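Local coordinates for trichothecene 3-O-acetyltransferase TRI101 (PDB 2ZBA), which acetylates the 3-hydroxyl of trichothecenes with acetyl-CoA, a step in the biosynthesis of mycotoxins such as T-2 toxin in Fusarium, at residues Phe120-Val125 against Arg412-Glu417; Pro144-Gln149 against Leu159-Gln164; Ser407-Arg412 against Tyr421-Lys426. All blocks are in the same frame, centred on the assembly; numbering follows the deposited sequence.

Contact 1 of 3, residues Phe120-Val125 against Arg412-Glu417; sequences FDENVV and RFEPFE. With ZBA (12,13-Epoxytrichothec-9-ene-3,4,8,15-tetrol-4,15-diacetate-8-isovalerate), chain F.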
loop_
_atom_site.group_PDB
_atom_site.type_symbol
_atom_site.label_atom_id
_atom_site.label_comp_id
_atom_site.label_asym_id
_atom_site.label_seq_id
_atom_site.Cartn_x
_atom_site.Cartn_y
_atom_site.Cartn_z
ATOM N N PHE A 120 5.529 -6.618 14.539
ATOM C CA PHE A 120 5.225 -5.262 14.098
ATOM C C PHE A 120 3.755 -4.963 14.373
ATOM O O PHE A 120 3.009 -4.584 13.467
ATOM C CB PHE A 120 5.543 -5.066 12.617
ATOM C CG PHE A 120 7.006 -5.020 12.305
ATOM C CD1 PHE A 120 7.686 -3.807 12.282
ATOM C CD2 PHE A 120 7.703 -6.190 12.020
ATOM C CE1 PHE A 120 9.034 -3.757 11.992
ATOM C CE2 PHE A 120 9.059 -6.152 11.723
ATOM C CZ PHE A 120 9.727 -4.945 11.712
ATOM N N ASP A 121 3.352 -5.157 15.632
ATOM C CA ASP A 121 2.021 -4.774 16.113
ATOM C C ASP A 121 1.828 -3.284 15.887
ATOM O O ASP A 121 2.625 -2.492 16.365
ATOM C CB ASP A 121 1.912 -5.096 17.604
ATOM C CG ASP A 121 0.474 -5.083 18.110
ATOM O OD1 ASP A 121 -0.389 -4.402 17.517
ATOM O OD2 ASP A 121 0.206 -5.775 19.113
ATOM N N GLU A 122 0.790 -2.891 15.149
ATOM C CA GLU A 122 0.563 -1.466 14.863
ATOM C C GLU A 122 0.296 -0.688 16.163
ATOM O O GLU A 122 0.534 0.502 16.246
ATOM C CB GLU A 122 -0.624 -1.271 13.905
ATOM C CG GLU A 122 -1.986 -1.544 14.541
ATOM C CD GLU A 122 -3.163 -1.202 13.640
ATOM O OE1 GLU A 122 -2.995 -0.422 12.680
ATOM O OE2 GLU A 122 -4.262 -1.720 13.906
ATOM N N ASN A 123 -0.200 -1.400 17.165
ATOM C CA ASN A 123 -0.532 -0.821 18.445
ATOM C C ASN A 123 0.754 -0.437 19.173
ATOM O O ASN A 123 0.816 0.579 19.888
ATOM C CB ASN A 123 -1.392 -1.819 19.229
ATOM C CG ASN A 123 -2.734 -2.135 18.512
ATOM O OD1 ASN A 123 -3.045 -3.296 18.216
ATOM N ND2 ASN A 123 -3.516 -1.100 18.232
ATOM N N VAL A 124 1.799 -1.228 18.922
ATOM C CA VAL A 124 3.122 -1.017 19.525
ATOM C C VAL A 124 3.958 0.008 18.729
ATOM O O VAL A 124 4.585 0.896 19.318
ATOM C CB VAL A 124 3.901 -2.378 19.676
ATOM C CG1 VAL A 124 5.330 -2.159 20.141
ATOM C CG2 VAL A 124 3.189 -3.333 20.622
ATOM N N VAL A 125 3.961 -0.098 17.397
ATOM C CA VAL A 125 4.899 0.697 16.590
ATOM C C VAL A 125 4.363 1.918 15.831
ATOM O O VAL A 125 5.154 2.764 15.390
ATOM C CB VAL A 125 5.770 -0.198 15.636
ATOM C CG1 VAL A 125 6.668 -1.142 16.451
ATOM C CG2 VAL A 125 4.895 -0.971 14.621
ATOM N N ARG A 412 1.319 -4.914 11.382
ATOM C CA ARG A 412 0.204 -5.819 11.422
ATOM C C ARG A 412 -1.030 -5.104 11.981
ATOM O O ARG A 412 -0.954 -4.357 12.959
ATOM C CB ARG A 412 0.546 -7.037 12.285
ATOM C CG ARG A 412 -0.544 -8.098 12.327
ATOM C CD ARG A 412 -0.114 -9.364 13.052
ATOM N NE ARG A 412 0.575 -9.092 14.323
ATOM C CZ ARG A 412 -0.026 -8.805 15.473
ATOM N NH1 ARG A 412 -1.344 -8.750 15.543
ATOM N NH2 ARG A 412 0.698 -8.567 16.552
ATOM N N PHE A 413 -2.163 -5.334 11.343
ATOM C CA PHE A 413 -3.418 -4.876 11.902
ATOM C C PHE A 413 -4.376 -6.049 11.925
ATOM O O PHE A 413 -3.935 -7.184 11.831
ATOM C CB PHE A 413 -3.953 -3.635 11.167
ATOM C CG PHE A 413 -4.128 -3.801 9.679
ATOM C CD1 PHE A 413 -5.398 -3.998 9.139
ATOM C CD2 PHE A 413 -3.043 -3.710 8.818
ATOM C CE1 PHE A 413 -5.586 -4.127 7.770
ATOM C CE2 PHE A 413 -3.217 -3.832 7.423
ATOM C CZ PHE A 413 -4.489 -4.040 6.906
ATOM N N GLU A 414 -5.666 -5.780 12.095
ATOM C CA GLU A 414 -6.675 -6.837 12.185
ATOM C C GLU A 414 -6.595 -7.756 10.986
ATOM O O GLU A 414 -6.330 -7.285 9.890
ATOM C CB GLU A 414 -8.088 -6.240 12.260
ATOM C CG GLU A 414 -8.421 -5.620 13.591
ATOM C CD GLU A 414 -8.116 -4.133 13.660
ATOM O OE1 GLU A 414 -7.640 -3.547 12.653
ATOM O OE2 GLU A 414 -8.375 -3.545 14.734
ATOM N N PRO A 415 -6.833 -9.068 11.197
ATOM C CA PRO A 415 -6.929 -10.038 10.121
ATOM C C PRO A 415 -7.965 -9.574 9.112
ATOM O O PRO A 415 -8.993 -9.045 9.488
ATOM C CB PRO A 415 -7.409 -11.299 10.829
ATOM C CG PRO A 415 -6.906 -11.159 12.209
ATOM C CD PRO A 415 -7.017 -9.706 12.517
ATOM N N PHE A 416 -7.663 -9.738 7.836
ATOM C CA PHE A 416 -8.514 -9.239 6.791
ATOM C C PHE A 416 -8.374 -10.197 5.623
ATOM O O PHE A 416 -7.488 -10.051 4.776
ATOM C CB PHE A 416 -8.064 -7.840 6.412
ATOM C CG PHE A 416 -9.132 -7.007 5.815
ATOM C CD1 PHE A 416 -9.666 -5.945 6.525
ATOM C CD2 PHE A 416 -9.587 -7.254 4.521
ATOM C CE1 PHE A 416 -10.646 -5.152 5.971
ATOM C CE2 PHE A 416 -10.577 -6.469 3.952
ATOM C CZ PHE A 416 -11.111 -5.415 4.679
ATOM N N GLU A 417 -9.248 -11.199 5.610
ATOM C CA GLU A 417 -9.090 -12.317 4.715
ATOM C C GLU A 417 -9.003 -11.877 3.240
ATOM O O GLU A 417 -9.801 -11.059 2.780
ATOM C CB GLU A 417 -10.224 -13.307 4.917
ATOM C CG GLU A 417 -10.004 -14.579 4.195
ATOM C CD GLU A 417 -11.249 -15.403 4.081
ATOM O OE1 GLU A 417 -12.337 -14.931 4.487
ATOM O OE2 GLU A 417 -11.135 -16.533 3.588
HETATM O O18 ZBA F . -9.952 -4.122 1.963
HETATM C C44 ZBA F . -10.206 -3.017 2.375
HETATM C C45 ZBA F . -11.557 -2.431 2.568
HETATM C C46 ZBA F . -11.727 -1.593 3.773
HETATM C C48 ZBA F . -11.590 -2.093 5.120
HETATM C C47 ZBA F . -12.079 -0.149 3.740
HETATM O O17 ZBA F . -9.209 -2.196 2.705
HETATM C C31 ZBA F . -7.827 -2.480 2.327
HETATM C C30 ZBA F . -7.640 -2.364 0.823
HETATM C C32 ZBA F . -6.982 -1.583 3.176
HETATM C C39 ZBA F . -7.147 -1.780 4.651
HETATM C C33 ZBA F . -6.151 -0.719 2.634
HETATM C C34 ZBA F . -5.928 -0.591 1.167
HETATM O O10 ZBA F . -4.783 -1.452 0.807
HETATM C C29 ZBA F . -7.143 -0.990 0.250
HETATM C C38 ZBA F . -8.250 0.078 0.398
HETATM O O12 ZBA F . -9.538 -0.498 0.073
HETATM C C40 ZBA F . -10.507 0.350 -0.264
HETATM C C41 ZBA F . -11.799 -0.362 -0.492
HETATM O O13 ZBA F . -10.386 1.489 -0.374
HETATM C C28 ZBA F . -6.664 -1.098 -1.286
HETATM C C37 ZBA F . -7.868 -1.371 -2.229
HETATM C C35 ZBA F . -5.568 -2.178 -1.346
HETATM C C25 ZBA F . -4.456 -1.572 -0.591
HETATM C C36 ZBA F . -5.716 -3.582 -1.634
HETATM O O11 ZBA F . -5.151 -2.695 -2.613
HETATM C C27 ZBA F . -5.775 0.156 -1.711
HETATM C C26 ZBA F . -4.357 -0.298 -1.402
HETATM O O16 ZBA F . -3.567 0.656 -0.739
HETATM O O14 ZBA F . -5.843 0.574 -3.110
HETATM O O HOH W 1 -1.717 -5.813 15.388
HETATM O O HOH W 2 -6.695 -1.222 12.336
#
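Two carboxylates, those of Asp-121 and Glu-122, meet Arg-412 and Phe-413 at a slant. The Asp-121 carboxylate and the Arg-412 guanidinium are turned 51° apart, and OD2 of Asp-121 stands 3.8 Å from NH2 of Arg-412, a long, weak salt bridge. The carboxylate of Glu-122 lies against CB of Phe-413, OE2 at 3.4 Å, with carboxylate and ring planes 41° apart; the Phe-413 ring extends away from Glu-122, meets the ring of Trp-239 and has CZ near C39 of the bound T-2 toxin.

The backbones give firmer ties. Arg-412 N donates to Phe-120 O at 2.7 Å and Glu-122 N donates to Arg-412 O at 3.2 Å, forming a single beta bridge around Asp-121 and Arg-412. Asp-121 suits the N-cap of helix 122-125: with CG anti to the backbone N (chi1 -165°), the carboxylate stands at the helix start, and OD1 accepts from Asn-123 N at 3.0 Å, from above the carboxylate plane. Water 1 donates to both that OD1 and Arg-412 O.

Glu-122 OE2 and Glu-414 OE1 lie 4.0 Å apart, a repulsion presumably eased by water 2, which donates to both, and by Lys-129, which salt-bridges both side chains. Thr-130 N and Gln-31 hold Glu-122 OE1. Phe-416 brings CE2 to 3.1 Å from O18 of the toxin. An N-capped helical turn is thus bridged to a loop lining the trichothecene pocket of this BAHD-superfamily enzyme.

Contact 2 of 3, residues Pro144-Gln149 against Leu159-Gln164; sequences PVLLLQ and LTVNGQ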
loop_
_atom_site.group_PDB
_atom_site.type_symbol
_atom_site.label_atom_id
_atom_site.label_comp_id
_atom_site.label_asym_id
_atom_site.label_seq_id
_atom_site.Cartn_x
_atom_site.Cartn_y
_atom_site.Cartn_z
ATOM N N PRO A 144 -5.000 13.821 10.763
ATOM C CA PRO A 144 -3.806 14.381 10.128
ATOM C C PRO A 144 -3.460 13.658 8.829
ATOM O O PRO A 144 -3.768 12.481 8.668
ATOM C CB PRO A 144 -2.705 14.165 11.176
ATOM C CG PRO A 144 -3.433 13.915 12.474
ATOM C CD PRO A 144 -4.703 13.235 12.085
ATOM N N VAL A 145 -2.849 14.388 7.913
ATOM C CA VAL A 145 -2.402 13.882 6.609
ATOM C C VAL A 145 -1.238 12.878 6.806
ATOM O O VAL A 145 -1.192 11.812 6.175
ATOM C CB VAL A 145 -2.011 15.085 5.704
ATOM C CG1 VAL A 145 -1.197 14.667 4.463
ATOM C CG2 VAL A 145 -3.250 15.860 5.295
ATOM N N LEU A 146 -0.334 13.220 7.725
ATOM C CA LEU A 146 0.882 12.449 7.943
ATOM C C LEU A 146 1.211 12.446 9.434
ATOM O O LEU A 146 1.159 13.488 10.087
ATOM C CB LEU A 146 2.024 13.063 7.114
ATOM C CG LEU A 146 3.285 12.241 6.790
ATOM C CD1 LEU A 146 3.019 11.145 5.753
ATOM C CD2 LEU A 146 4.413 13.166 6.287
ATOM N N LEU A 147 1.507 11.270 9.981
ATOM C CA LEU A 147 1.956 11.138 11.376
ATOM C C LEU A 147 3.202 10.266 11.393
ATOM O O LEU A 147 3.347 9.358 10.571
ATOM C CB LEU A 147 0.886 10.484 12.273
ATOM C CG LEU A 147 -0.480 11.099 12.619
ATOM C CD1 LEU A 147 -1.525 10.689 11.600
ATOM C CD2 LEU A 147 -0.913 10.587 13.988
ATOM N N LEU A 148 4.090 10.517 12.347
ATOM C CA LEU A 148 5.309 9.719 12.459
ATOM C C LEU A 148 5.456 9.190 13.874
ATOM O O LEU A 148 5.113 9.868 14.846
ATOM C CB LEU A 148 6.545 10.542 12.051
ATOM C CG LEU A 148 6.665 10.963 10.576
ATOM C CD1 LEU A 148 5.954 12.290 10.306
ATOM C CD2 LEU A 148 8.104 11.052 10.108
ATOM N N GLN A 149 5.928 7.955 13.985
ATOM C CA GLN A 149 6.370 7.455 15.268
ATOM C C GLN A 149 7.805 6.983 15.199
ATOM O O GLN A 149 8.155 6.163 14.356
ATOM C CB GLN A 149 5.474 6.328 15.750
ATOM C CG GLN A 149 5.819 5.857 17.127
ATOM C CD GLN A 149 4.600 5.435 17.855
ATOM O OE1 GLN A 149 3.584 6.144 17.819
ATOM N NE2 GLN A 149 4.655 4.279 18.502
ATOM N N LEU A 159 11.222 3.496 12.745
ATOM C CA LEU A 159 10.477 4.665 12.331
ATOM C C LEU A 159 9.247 4.201 11.568
ATOM O O LEU A 159 9.361 3.448 10.591
ATOM C CB LEU A 159 11.323 5.565 11.448
ATOM C CG LEU A 159 10.597 6.757 10.838
ATOM C CD1 LEU A 159 10.130 7.736 11.915
ATOM C CD2 LEU A 159 11.514 7.427 9.891
ATOM N N THR A 160 8.078 4.638 12.031
ATOM C CA THR A 160 6.817 4.286 11.390
ATOM C C THR A 160 6.173 5.539 10.834
ATOM O O THR A 160 6.087 6.547 11.536
ATOM C CB THR A 160 5.879 3.626 12.377
ATOM O OG1 THR A 160 6.502 2.444 12.896
ATOM C CG2 THR A 160 4.565 3.258 11.695
ATOM N N VAL A 161 5.762 5.493 9.565
ATOM C CA VAL A 161 5.100 6.639 8.928
ATOM C C VAL A 161 3.666 6.310 8.504
ATOM O O VAL A 161 3.434 5.312 7.790
ATOM C CB VAL A 161 5.897 7.190 7.737
ATOM C CG1 VAL A 161 5.253 8.479 7.214
ATOM C CG2 VAL A 161 7.356 7.441 8.137
ATOM N N ASN A 162 2.723 7.157 8.945
ATOM C CA ASN A 162 1.277 7.013 8.659
ATOM C C ASN A 162 0.793 8.060 7.675
ATOM O O ASN A 162 1.124 9.229 7.817
ATOM C CB ASN A 162 0.438 7.163 9.947
ATOM C CG ASN A 162 0.278 5.870 10.702
ATOM O OD1 ASN A 162 1.256 5.164 10.991
ATOM N ND2 ASN A 162 -0.968 5.540 11.032
ATOM N N GLY A 163 0.016 7.644 6.678
ATOM C CA GLY A 163 -0.542 8.577 5.694
ATOM C C GLY A 163 -2.034 8.316 5.516
ATOM O O GLY A 163 -2.430 7.189 5.297
ATOM N N GLN A 164 -2.859 9.358 5.642
ATOM C CA GLN A 164 -4.310 9.264 5.425
ATOM C C GLN A 164 -4.573 8.857 3.968
ATOM O O GLN A 164 -4.125 9.524 3.034
ATOM C CB GLN A 164 -4.982 10.605 5.767
ATOM C CG GLN A 164 -6.404 10.479 6.316
ATOM C CD GLN A 164 -7.308 9.711 5.384
ATOM O OE1 GLN A 164 -7.845 8.655 5.750
ATOM N NE2 GLN A 164 -7.446 10.211 4.145
#
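Leu-146 reaches across to Asn-162 and Val-161 on the partner strand. Its CB lies 4.0 Å from Asn-162 O, and CG, anti to the backbone N (chi1 -161°), is 3.8 Å from the same oxygen. At the tip, CD1 comes to 3.4 Å from Asn-162 O and also meets CG1 of Val-161 at 3.8 Å, the two side chains slanting across each other. A branched leucine suits this place, since it lies over the backbone, reaches Val-161 through CD1 and also packs on Ile-176 of helix 170-184. Leu-148 continues this apolar layer: it lies side by side with Val-161, pointing the same way, with CD2 at 4.2 Å from CG2 of Val-161.

The backbones form a regular antiparallel ladder. Leu-147 with Asn-162 and Gln-149 with Thr-160 are hydrogen-bonded pairs, and the bond from Asn-162 N to Leu-147 O is short and nearly straight (2.8 Å, 173°). Leu-146 with Gly-163 and Leu-148 with Val-161 are non-hydrogen-bonded pairs, where CA-H groups point at carbonyls instead; Gly-163 CA approaches Val-145 O at 3.3 Å. The Asn-162 and Thr-160 face is more polar, yet buried: Asn-162 ND2 is satisfied by Arg-128 O, and Thr-160 OG1 by Val-125 O and Ser-33.

The two segments belong to the hairpin of strands 146-153 and 156-164, in the middle of a five-stranded mixed sheet. Strand 92-97 flanks it beside 146-153, strand 29-37 beside 156-164, and helix 170-184 packs on Leu-146, Leu-148 and Val-161.

Contact 3 of 3, residues Ser407-Arg412 against Tyr421-Lys426; sequences SVRRPR and YFMPKK. With ZBA (12,13-Epoxytrichothec-9-ene-3,4,8,15-tetrol-4,15-diacetate-8-isovalerate), chain F.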
loop_
_atom_site.group_PDB
_atom_site.type_symbol
_atom_site.label_atom_id
_atom_site.label_comp_id
_atom_site.label_asym_id
_atom_site.label_seq_id
_atom_site.Cartn_x
_atom_site.Cartn_y
_atom_site.Cartn_z
ATOM N N SER A 407 15.418 -3.374 7.679
ATOM C CA SER A 407 14.128 -3.961 7.355
ATOM C C SER A 407 13.102 -2.856 7.057
ATOM O O SER A 407 13.128 -1.781 7.667
ATOM C CB SER A 407 13.638 -4.835 8.494
ATOM O OG SER A 407 12.458 -5.534 8.160
ATOM N N VAL A 408 12.241 -3.139 6.081
ATOM C CA VAL A 408 11.102 -2.289 5.734
ATOM C C VAL A 408 9.875 -3.202 5.736
ATOM O O VAL A 408 9.734 -4.059 4.865
ATOM C CB VAL A 408 11.295 -1.583 4.371
ATOM C CG1 VAL A 408 10.078 -0.658 4.023
ATOM C CG2 VAL A 408 12.585 -0.790 4.362
ATOM N N ARG A 409 9.011 -3.019 6.740
ATOM C CA ARG A 409 7.825 -3.855 6.921
ATOM C C ARG A 409 6.565 -3.023 7.012
ATOM O O ARG A 409 6.623 -1.855 7.366
ATOM C CB ARG A 409 7.952 -4.710 8.171
ATOM C CG ARG A 409 9.181 -5.606 8.215
ATOM C CD ARG A 409 9.221 -6.513 7.009
ATOM N NE ARG A 409 9.668 -7.849 7.349
ATOM C CZ ARG A 409 10.010 -8.765 6.444
ATOM N NH1 ARG A 409 9.974 -8.463 5.148
ATOM N NH2 ARG A 409 10.386 -9.978 6.841
ATOM N N ARG A 410 5.423 -3.611 6.649
ATOM C CA ARG A 410 4.144 -2.942 6.896
ATOM C C ARG A 410 3.594 -3.538 8.194
ATOM O O ARG A 410 3.387 -4.760 8.238
ATOM C CB ARG A 410 3.140 -3.229 5.777
ATOM C CG ARG A 410 2.018 -2.239 5.757
ATOM C CD ARG A 410 0.662 -2.860 5.816
ATOM N NE ARG A 410 -0.333 -1.787 5.899
ATOM C CZ ARG A 410 -0.714 -1.182 7.024
ATOM N NH1 ARG A 410 -0.212 -1.552 8.208
ATOM N NH2 ARG A 410 -1.609 -0.194 6.962
ATOM N N PRO A 411 3.356 -2.694 9.244
ATOM C CA PRO A 411 2.783 -3.182 10.517
ATOM C C PRO A 411 1.506 -4.038 10.400
ATOM O O PRO A 411 0.741 -3.913 9.435
ATOM C CB PRO A 411 2.489 -1.902 11.281
ATOM C CG PRO A 411 3.479 -0.935 10.763
ATOM C CD PRO A 411 3.625 -1.253 9.300
ATOM N N ARG A 412 1.319 -4.914 11.382
ATOM C CA ARG A 412 0.204 -5.819 11.422
ATOM C C ARG A 412 -1.030 -5.104 11.981
ATOM O O ARG A 412 -0.954 -4.357 12.959
ATOM C CB ARG A 412 0.546 -7.037 12.285
ATOM C CG ARG A 412 -0.544 -8.098 12.327
ATOM C CD ARG A 412 -0.114 -9.364 13.052
ATOM N NE ARG A 412 0.575 -9.092 14.323
ATOM C CZ ARG A 412 -0.026 -8.805 15.473
ATOM N NH1 ARG A 412 -1.344 -8.750 15.543
ATOM N NH2 ARG A 412 0.698 -8.567 16.552
ATOM N N TYR A 421 -0.270 -7.700 0.368
ATOM C CA TYR A 421 0.690 -6.689 -0.068
ATOM C C TYR A 421 1.965 -7.354 -0.506
ATOM O O TYR A 421 2.307 -8.417 0.017
ATOM C CB TYR A 421 1.049 -5.736 1.085
ATOM C CG TYR A 421 -0.128 -4.932 1.580
ATOM C CD1 TYR A 421 -0.476 -3.729 0.966
ATOM C CD2 TYR A 421 -0.908 -5.382 2.649
ATOM C CE1 TYR A 421 -1.569 -2.994 1.404
ATOM C CE2 TYR A 421 -2.015 -4.644 3.093
ATOM C CZ TYR A 421 -2.327 -3.456 2.469
ATOM O OH TYR A 421 -3.406 -2.703 2.896
ATOM N N PHE A 422 2.691 -6.711 -1.418
ATOM C CA PHE A 422 4.125 -6.978 -1.549
ATOM C C PHE A 422 4.848 -5.800 -0.924
ATOM O O PHE A 422 4.481 -4.648 -1.168
ATOM C CB PHE A 422 4.612 -7.094 -3.006
ATOM C CG PHE A 422 3.998 -8.214 -3.805
ATOM C CD1 PHE A 422 3.512 -9.372 -3.201
ATOM C CD2 PHE A 422 3.942 -8.116 -5.197
ATOM C CE1 PHE A 422 2.962 -10.395 -3.974
ATOM C CE2 PHE A 422 3.383 -9.120 -5.953
ATOM C CZ PHE A 422 2.910 -10.264 -5.348
HETATM N N MSE A 423 5.893 -6.094 -0.146
HETATM C CA MSE A 423 6.718 -5.074 0.486
HETATM C C MSE A 423 7.600 -4.425 -0.579
HETATM O O MSE A 423 7.737 -4.976 -1.671
HETATM C CB MSE A 423 7.593 -5.723 1.585
HETATM C CG MSE A 423 6.850 -6.224 2.849
HETATM SE SE MSE A 423 5.714 -4.889 3.784
HETATM C CE MSE A 423 4.054 -5.157 2.775
ATOM N N PRO A 424 8.189 -3.249 -0.285
ATOM C CA PRO A 424 9.193 -2.691 -1.184
ATOM C C PRO A 424 10.329 -3.688 -1.400
ATOM O O PRO A 424 10.768 -4.336 -0.447
ATOM C CB PRO A 424 9.706 -1.466 -0.423
ATOM C CG PRO A 424 8.591 -1.078 0.449
ATOM C CD PRO A 424 7.944 -2.363 0.869
ATOM N N LYS A 425 10.780 -3.807 -2.646
ATOM C CA LYS A 425 11.684 -4.878 -3.043
ATOM C C LYS A 425 13.063 -4.599 -2.471
ATOM O O LYS A 425 13.635 -3.503 -2.673
ATOM C CB LYS A 425 11.695 -5.000 -4.577
ATOM C CG LYS A 425 12.734 -5.919 -5.191
ATOM C CD LYS A 425 12.721 -5.725 -6.698
ATOM C CE LYS A 425 14.085 -5.943 -7.339
ATOM N NZ LYS A 425 14.090 -5.302 -8.708
ATOM N N LYS A 426 13.588 -5.582 -1.741
ATOM C CA LYS A 426 14.886 -5.415 -1.056
ATOM C C LYS A 426 15.939 -5.167 -2.128
ATOM O O LYS A 426 15.814 -5.685 -3.237
ATOM C CB LYS A 426 15.232 -6.642 -0.204
ATOM C CG LYS A 426 16.264 -6.400 0.880
ATOM C CD LYS A 426 16.207 -7.505 1.929
ATOM C CE LYS A 426 17.292 -7.331 2.981
ATOM N NZ LYS A 426 17.553 -8.642 3.629
HETATM O O18 ZBA F . -9.952 -4.122 1.963
HETATM C C44 ZBA F . -10.206 -3.017 2.375
HETATM C C45 ZBA F . -11.557 -2.431 2.568
HETATM C C46 ZBA F . -11.727 -1.593 3.773
HETATM C C48 ZBA F . -11.590 -2.093 5.120
HETATM C C47 ZBA F . -12.079 -0.149 3.740
HETATM O O17 ZBA F . -9.209 -2.196 2.705
HETATM C C31 ZBA F . -7.827 -2.480 2.327
HETATM C C30 ZBA F . -7.640 -2.364 0.823
HETATM C C32 ZBA F . -6.982 -1.583 3.176
HETATM C C39 ZBA F . -7.147 -1.780 4.651
HETATM C C33 ZBA F . -6.151 -0.719 2.634
HETATM C C34 ZBA F . -5.928 -0.591 1.167
HETATM O O10 ZBA F . -4.783 -1.452 0.807
HETATM C C29 ZBA F . -7.143 -0.990 0.250
HETATM C C38 ZBA F . -8.250 0.078 0.398
HETATM O O12 ZBA F . -9.538 -0.498 0.073
HETATM C C40 ZBA F . -10.507 0.350 -0.264
HETATM C C41 ZBA F . -11.799 -0.362 -0.492
HETATM O O13 ZBA F . -10.386 1.489 -0.374
HETATM C C28 ZBA F . -6.664 -1.098 -1.286
HETATM C C37 ZBA F . -7.868 -1.371 -2.229
HETATM C C35 ZBA F . -5.568 -2.178 -1.346
HETATM C C25 ZBA F . -4.456 -1.572 -0.591
HETATM C C36 ZBA F . -5.716 -3.582 -1.634
HETATM O O11 ZBA F . -5.151 -2.695 -2.613
HETATM C C27 ZBA F . -5.775 0.156 -1.711
HETATM C C26 ZBA F . -4.357 -0.298 -1.402
HETATM O O16 ZBA F . -3.567 0.656 -0.739
HETATM O O14 ZBA F . -5.843 0.574 -3.110
HETATM O O HOH W 3 -2.694 -0.449 4.104
#
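Arg-410 sets CD over one face of the Tyr-421 ring, 4.2 Å above the plane and offset toward the rim, where a bend at chi2 (-126°) brings it. An arginine suits the spot because a long side chain can put one methylene on the ring while the guanidinium goes on to polar partners. Water 3 sits at the guanidinium edge, in its plane; it accepts from Arg-410 NH2 at 3.1 Å and donates to Tyr-421 OH at 2.7 Å. That hydroxyl in turn donates to O10 of the bound toxin at 2.8 Å, which makes Arg-410 a second-shell residue. Arg-410 NH1 donates to Pro-411 O and to Gln-31, and NH2 to Thr-130.

Met-423, a selenomethionine in this crystal, folds back at chi2 and chi3. Its SE comes to 3.2 Å from Arg-410 N, a buried amide with no hydrogen-bonding partner in the model, and its CE rests 3.7 Å from Arg-410 CB. Beyond it, Val-408 and Pro-424 cross at about a right angle, CG1 to CG 3.9 Å, a compact apolar meeting.

The touching parts run nearly antiparallel but belong to different sheets: strand 407-409 is an outermost strand of the five-stranded sheet, next to 29-37, whereas strand 419-422 lies inside the seven-stranded one, between 383-387 and 431-438. Met-423 touches strand 431-438, and Phe-422 packs on helix 269-285.

In the fold
Contacts 2 and 3 are wholly buried, while contact 1 is only partly so, and their chemistry follows. Contact 2 is an interior hairpin, held by a backbone ladder and an apolar face. Contact 3 joins two sheets by side chains packing on each other and on backbone, with no direct hydrogen bond between the segments, and contact 1 mixes backbone bonds with charges and waters. Arg-412 belongs to the segments of contacts 1 and 3 but touches across only in contact 1; Phe-120 and Val-125 pack on Pro-411, and both contacts touch the bound toxin. Contact 2 stays farther from the ligand; it shares a sheet with strand 407-409 and meets contact 1 where Thr-160 probably hydrogen-bonds to Val-125.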